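Putative aldehyde dehydrogenase AldY (Bacillus subtilis, PDB 4DNG) probably oxidises aldehydes to carboxylates with NAD+ as cofactor and may help protect cells against stress from ethanol and related compounds. Local coordinates at residues 26-29 with 30-33; 130-133 with 134-137; 415-418 with 419-422. All coordinates share one frame; numbering follows the deposited sequence.

Contact 1 (26-29 with 30-33); sequences ILNP and YDQS
This is the turn of a beta hairpin, where Asn28 and Ser33 close the loop between the antiparallel strands 23-27 and 34-39. Asn28 N donates to Ser33 O at 2.9 Å in a nearly straight bond (N-H...O 165°). One step inward, Gln32 N meets Asn28 O at 2.7 Å, in a more bent bond. Gln32 has a positive phi (78°), which helps the chain turn back towards the second strand.

The Asn28 side chain reaches along the start of the turn. Its CG is anti to the backbone N (chi1 179°). This brings OD1 to Tyr30 N at 2.9 Å, with the donor tilted from the carbonyl plane. Asn28 and Tyr30 point the same way, side by side. The Tyr30 side chain leads outward and touches Asp318, Gln319 and Pro328.

Leu27 lies on another side of the turn and sets CD2 3.5 Å from Gln32 O. The amide NE2 of Gln32 is bonded outside the loop, to Asn361 OD1.

Asp31 forms an Asx turn. Its OD1 accepts from Ser33 N at 2.8 Å and from Ser33 OG at 2.7 Å. Both donors come from the same face of the carboxylate, OG on the syn side. The pair so held rests against Asn28, with Ser33 OG 3.5 Å from Asn28 CB.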
loop_
_atom_site.group_PDB
_atom_site.type_symbol
_atom_site.label_atom_id
_atom_site.label_comp_id
_atom_site.label_asym_id
_atom_site.label_seq_id
_atom_site.Cartn_x
_atom_site.Cartn_y
_atom_site.Cartn_z
ATOM N N ILE A 26 23.201 15.630 22.554
ATOM C CA ILE A 26 22.833 16.184 21.254
ATOM C C ILE A 26 23.789 17.328 20.984
ATOM O O ILE A 26 23.929 18.240 21.805
ATOM C CB ILE A 26 21.366 16.641 21.181
ATOM C CG1 ILE A 26 20.453 15.481 21.609
ATOM C CG2 ILE A 26 21.049 17.161 19.781
ATOM C CD1 ILE A 26 18.974 15.757 21.522
ATOM N N LEU A 27 24.454 17.259 19.836
ATOM C CA LEU A 27 25.565 18.147 19.541
ATOM C C LEU A 27 25.258 19.153 18.436
ATOM O O LEU A 27 24.484 18.875 17.526
ATOM C CB LEU A 27 26.809 17.321 19.181
ATOM C CG LEU A 27 27.337 16.244 20.156
ATOM C CD1 LEU A 27 28.661 15.665 19.661
ATOM C CD2 LEU A 27 27.502 16.749 21.583
ATOM N N ASN A 28 25.926 20.287 18.497
ATOM C CA ASN A 28 25.991 21.172 17.377
ATOM C C ASN A 28 27.075 20.602 16.509
ATOM O O ASN A 28 28.154 20.320 16.976
ATOM C CB ASN A 28 26.344 22.572 17.832
ATOM C CG ASN A 28 26.440 23.544 16.694
ATOM O OD1 ASN A 28 26.798 23.179 15.599
ATOM N ND2 ASN A 28 26.117 24.787 16.952
ATOM N N PRO A 29 26.757 20.398 15.246
ATOM C CA PRO A 29 27.659 19.778 14.280
ATOM C C PRO A 29 28.917 20.574 13.989
ATOM O O PRO A 29 29.942 19.986 13.709
ATOM C CB PRO A 29 26.796 19.675 13.043
ATOM C CG PRO A 29 25.437 19.490 13.573
ATOM C CD PRO A 29 25.355 20.262 14.841
ATOM N N TYR A 30 28.813 21.892 13.979
ATOM C CA TYR A 30 29.944 22.734 13.678
ATOM C C TYR A 30 31.057 22.582 14.677
ATOM O O TYR A 30 32.200 22.448 14.296
ATOM C CB TYR A 30 29.487 24.178 13.689
ATOM C CG TYR A 30 30.482 25.193 13.193
ATOM C CD1 TYR A 30 30.717 25.363 11.852
ATOM C CD2 TYR A 30 31.143 26.015 14.067
ATOM C CE1 TYR A 30 31.605 26.307 11.396
ATOM C CE2 TYR A 30 32.032 26.956 13.617
ATOM C CZ TYR A 30 32.258 27.094 12.283
ATOM O OH TYR A 30 33.138 28.032 11.837
ATOM N N ASP A 31 30.740 22.575 15.957
ATOM C CA ASP A 31 31.804 22.542 16.922
ATOM C C ASP A 31 31.774 21.385 17.880
ATOM O O ASP A 31 32.682 21.232 18.674
ATOM C CB ASP A 31 31.829 23.843 17.685
ATOM C CG ASP A 31 30.526 24.148 18.286
ATOM O OD1 ASP A 31 29.802 23.183 18.532
ATOM O OD2 ASP A 31 30.215 25.323 18.517
ATOM N N GLN A 32 30.731 20.576 17.822
ATOM C CA GLN A 32 30.638 19.407 18.682
ATOM C C GLN A 32 30.217 19.751 20.094
ATOM O O GLN A 32 30.242 18.918 20.969
ATOM C CB GLN A 32 31.972 18.700 18.739
ATOM C CG GLN A 32 31.986 17.359 18.054
ATOM C CD GLN A 32 32.189 17.493 16.574
ATOM O OE1 GLN A 32 31.287 17.228 15.796
ATOM N NE2 GLN A 32 33.376 17.909 16.175
ATOM N N SER A 33 29.854 20.996 20.307
ATOM C CA SER A 33 29.361 21.474 21.609
ATOM C C SER A 33 28.016 20.845 21.951
ATOM O O SER A 33 27.215 20.539 21.064
ATOM C CB SER A 33 29.218 22.992 21.627
ATOM O OG SER A 33 28.186 23.393 20.745
#

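Contact 2 (130-133 with 134-137); sequences SDIE and GKTN
Asn137 ND2 is gripped by two acceptors, Ser130 OG and Val128 O, at the end of an antiparallel beta hairpin. The hairpin joins strand 125-126 to strand 135-150. It belongs to the outlying arm that, as in other aldehyde dehydrogenases, probably serves oligomerisation. The bond from ND2 to Ser130 OG measures 2.8 Å and is somewhat bent (N-H...O 146°). OG lies almost exactly in the amide plane of Asn137. The amide oxygen is used as well: Asn137 OD1 bonds to Ser475 OG on strand 469-477. Bonds at both ends of the amide fix its rotation. They tie the loop to the strand on one side and the C-terminal strand to it on the other. With a leucine in place of Asn137, Ser130 OG and Val128 O would probably lose their shared donor and Ser475 OG its partner, leaving the Ser130 end of the loop less firmly held.

Beside this bond, the aliphatic stem of Lys135 packs on Ile132 and Ser130. Its CG is anti to the backbone N (chi1 -178°), and the chain beyond is extended. The stem therefore runs past both Ile132 and Ser130. Lys135 CB lies 3.9 Å from Ile132 CG2, and further along CD comes 4.1 Å from Ile132 CD1. Ile132 crosses the lysine at a slant. Both residues also touch Gln477 of strand 469-477.

Between them the chain reverses through Gly134, whose positive phi (81°) suits a glycine. On the serine side, the methylene carbon of Ser130 packs against the lysine stem, CB to Lys135 CD at 3.7 Å.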
loop_
_atom_site.group_PDB
_atom_site.type_symbol
_atom_site.label_atom_id
_atom_site.label_comp_id
_atom_site.label_asym_id
_atom_site.label_seq_id
_atom_site.Cartn_x
_atom_site.Cartn_y
_atom_site.Cartn_z
ATOM N N SER A 130 -27.481 -0.422 -5.172
ATOM C CA SER A 130 -27.344 -1.636 -5.938
ATOM C C SER A 130 -28.617 -2.051 -6.643
ATOM O O SER A 130 -29.691 -1.529 -6.374
ATOM C CB SER A 130 -26.797 -2.754 -5.062
ATOM O OG SER A 130 -25.394 -2.607 -4.895
ATOM N N ASP A 131 -28.486 -3.025 -7.526
ATOM C CA ASP A 131 -29.539 -3.380 -8.456
ATOM C C ASP A 131 -30.721 -3.684 -7.585
ATOM O O ASP A 131 -31.851 -3.389 -7.934
ATOM C CB ASP A 131 -29.149 -4.648 -9.233
ATOM C CG ASP A 131 -29.707 -4.680 -10.657
ATOM O OD1 ASP A 131 -29.319 -3.830 -11.481
ATOM O OD2 ASP A 131 -30.518 -5.577 -10.955
ATOM N N ILE A 132 -30.446 -4.272 -6.437
ATOM C CA ILE A 132 -31.484 -4.615 -5.497
ATOM C C ILE A 132 -32.226 -3.389 -5.034
ATOM O O ILE A 132 -31.644 -2.342 -4.777
ATOM C CB ILE A 132 -30.893 -5.365 -4.288
ATOM C CG1 ILE A 132 -30.338 -6.723 -4.721
ATOM C CG2 ILE A 132 -31.943 -5.534 -3.202
ATOM C CD1 ILE A 132 -29.509 -7.410 -3.659
ATOM N N GLU A 133 -33.536 -3.538 -4.962
ATOM C CA GLU A 133 -34.395 -2.535 -4.400
ATOM C C GLU A 133 -34.175 -2.595 -2.909
ATOM O O GLU A 133 -33.849 -3.649 -2.381
ATOM C CB GLU A 133 -35.862 -2.773 -4.763
ATOM C CG GLU A 133 -36.186 -2.542 -6.230
ATOM C CD GLU A 133 -37.632 -2.857 -6.563
ATOM O OE1 GLU A 133 -38.330 -3.433 -5.702
ATOM O OE2 GLU A 133 -38.069 -2.532 -7.688
ATOM N N GLY A 134 -34.311 -1.452 -2.249
ATOM C CA GLY A 134 -34.375 -1.376 -0.804
ATOM C C GLY A 134 -32.994 -1.429 -0.194
ATOM O O GLY A 134 -32.813 -1.302 1.011
ATOM N N LYS A 135 -32.019 -1.587 -1.068
ATOM C CA LYS A 135 -30.607 -1.634 -0.705
ATOM C C LYS A 135 -29.937 -0.253 -0.792
ATOM O O LYS A 135 -30.168 0.504 -1.738
ATOM C CB LYS A 135 -29.875 -2.662 -1.582
ATOM C CG LYS A 135 -28.402 -2.822 -1.250
ATOM C CD LYS A 135 -27.843 -4.134 -1.764
ATOM C CE LYS A 135 -26.610 -4.500 -0.963
ATOM N NZ LYS A 135 -26.135 -5.880 -1.233
ATOM N N THR A 136 -29.116 0.061 0.208
ATOM C CA THR A 136 -28.370 1.318 0.265
ATOM C C THR A 136 -26.922 1.006 0.560
ATOM O O THR A 136 -26.620 0.280 1.511
ATOM C CB THR A 136 -28.910 2.253 1.367
ATOM O OG1 THR A 136 -30.323 2.439 1.188
ATOM C CG2 THR A 136 -28.224 3.609 1.322
ATOM N N ASN A 137 -26.037 1.553 -0.271
ATOM C CA ASN A 137 -24.593 1.462 -0.080
ATOM C C ASN A 137 -24.004 2.805 0.352
ATOM O O ASN A 137 -24.045 3.779 -0.397
ATOM C CB ASN A 137 -23.907 0.980 -1.362
ATOM C CG ASN A 137 -24.335 -0.418 -1.762
ATOM O OD1 ASN A 137 -24.363 -1.330 -0.940
ATOM N ND2 ASN A 137 -24.666 -0.594 -3.036
#

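Contact 3 (415-418 with 419-422); sequences TSDL and EKGE
The backbone passes from a loop into the first turn of helix 418-425, with Asp417 at the N-cap. Gly421 N donates to Asp417 O at 2.9 Å, in the carbonyl plane. Glu422 N reaches Leu418 O at 3.3 Å, a longer bond in which the donor stands 42° out of the Leu418 carbonyl plane.

Just before the helix, Thr415 makes an ST turn. Its OG1 accepts from Asp417 N at 2.9 Å. The same OG1 is also hydrogen-bonded to Asp265 OD1, so this hydroxyl links the entry of the helix to a neighbouring loop. The methyl CG2 of Thr415 faces the helix backbone and lies 3.5 Å from Gly421 CA. The buried glycine accepts this close approach because it carries no side chain.

Asp417 holds its carboxylate beside the start of the helix, its CG anti to the backbone N (chi1 -167°). There OD2 lies over Lys420 CB at 3.2 Å. The two side chains cross at about a right angle. The lysine then leads away, and NZ stays 5.4 Å from Asp417 OD2, too far for a salt bridge. Its nitrogen makes a long, weak ion pair with Asp395 instead. On the way, Lys420 CD passes Thr415 OG1 at 3.8 Å.

In the fold, this is the start of a beta-alpha-beta crossover. Strand 410-414 leads into helix 418-425, which returns to the parallel strand 432-435 at its side. Thr415 O is bonded to Asn436 ND2 just past that second strand. On another side, the helix meets the second subunit: Glu422 OE2 bonds to Tyr140 OH of its strand 135-150, and Leu418 packs on Ile476 of its strand 469-477.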
loop_
_atom_site.group_PDB
_atom_site.type_symbol
_atom_site.label_atom_id
_atom_site.label_comp_id
_atom_site.label_asym_id
_atom_site.label_seq_id
_atom_site.Cartn_x
_atom_site.Cartn_y
_atom_site.Cartn_z
ATOM N N THR A 415 13.713 23.295 -20.044
ATOM C CA THR A 415 13.560 23.457 -21.464
ATOM C C THR A 415 12.778 24.724 -21.714
ATOM O O THR A 415 11.941 25.125 -20.899
ATOM C CB THR A 415 12.837 22.255 -22.120
ATOM O OG1 THR A 415 12.401 22.619 -23.447
ATOM C CG2 THR A 415 11.628 21.832 -21.302
ATOM N N SER A 416 13.076 25.342 -22.848
ATOM C CA SER A 416 12.372 26.516 -23.329
ATOM C C SER A 416 10.980 26.155 -23.829
ATOM O O SER A 416 10.063 26.971 -23.764
ATOM C CB SER A 416 13.149 27.123 -24.483
ATOM O OG SER A 416 12.537 28.317 -24.879
ATOM N N ASP A 417 10.850 24.932 -24.342
ATOM C CA ASP A 417 9.605 24.412 -24.897
ATOM C C ASP A 417 8.760 23.741 -23.803
ATOM O O ASP A 417 9.054 22.615 -23.387
ATOM C CB ASP A 417 9.938 23.417 -26.007
ATOM C CG ASP A 417 8.743 23.051 -26.855
ATOM O OD1 ASP A 417 7.619 23.516 -26.571
ATOM O OD2 ASP A 417 8.934 22.284 -27.824
ATOM N N LEU A 418 7.713 24.436 -23.351
ATOM C CA LEU A 418 6.855 23.960 -22.250
ATOM C C LEU A 418 5.977 22.749 -22.605
ATOM O O LEU A 418 5.659 21.936 -21.731
ATOM C CB LEU A 418 5.999 25.099 -21.678
ATOM C CG LEU A 418 6.689 26.288 -20.994
ATOM C CD1 LEU A 418 5.632 27.260 -20.495
ATOM C CD2 LEU A 418 7.615 25.860 -19.860
ATOM N N GLU A 419 5.592 22.637 -23.874
ATOM C CA GLU A 419 4.944 21.429 -24.384
ATOM C C GLU A 419 5.916 20.243 -24.339
ATOM O O GLU A 419 5.538 19.147 -23.899
ATOM C CB GLU A 419 4.419 21.629 -25.818
ATOM C CG GLU A 419 3.160 22.483 -25.948
ATOM C CD GLU A 419 2.644 22.595 -27.386
ATOM O OE1 GLU A 419 3.058 21.795 -28.256
ATOM O OE2 GLU A 419 1.807 23.486 -27.653
ATOM N N LYS A 420 7.155 20.481 -24.788
ATOM C CA LYS A 420 8.234 19.475 -24.839
ATOM C C LYS A 420 8.638 18.999 -23.447
ATOM O O LYS A 420 8.932 17.819 -23.244
ATOM C CB LYS A 420 9.443 20.078 -25.552
ATOM C CG LYS A 420 10.691 19.224 -25.714
ATOM C CD LYS A 420 11.833 20.119 -26.209
ATOM C CE LYS A 420 13.078 19.338 -26.611
ATOM N NZ LYS A 420 12.998 18.776 -28.002
ATOM N N GLY A 421 8.667 19.924 -22.493
ATOM C CA GLY A 421 8.964 19.576 -21.107
ATOM C C GLY A 421 7.899 18.706 -20.454
ATOM O O GLY A 421 8.218 17.803 -19.676
ATOM N N GLU A 422 6.635 18.977 -20.775
ATOM C CA GLU A 422 5.537 18.226 -20.208
ATOM C C GLU A 422 5.519 16.814 -20.775
ATOM O O GLU A 422 5.178 15.861 -20.075
ATOM C CB GLU A 422 4.216 18.933 -20.469
ATOM C CG GLU A 422 3.021 18.278 -19.804
ATOM C CD GLU A 422 1.725 18.968 -20.146
ATOM O OE1 GLU A 422 1.484 20.086 -19.643
ATOM O OE2 GLU A 422 0.949 18.388 -20.929
#

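How the contacts relate
The three contacts are turns or caps at separate edges of the subunit, and none touches another. Centres of contacts 1 and 2 lie about 65 Å apart, those of 1 and 3 about 45 Å, and those of 2 and 3 about 50 Å. Contact 1 is on the opposite side of the chain's centre from the other two. Contacts 2 and 3 are nevertheless related through the dimer. Strand 135-150, which starts within contact 2, and its neighbour 469-477 supply, from the second subunit, residues that meet contact 3. All three lie away from the predicted catalytic Glu253, from the unmodelled segment that holds the predicted Cys287, and from the probable NAD+ site at 231-236.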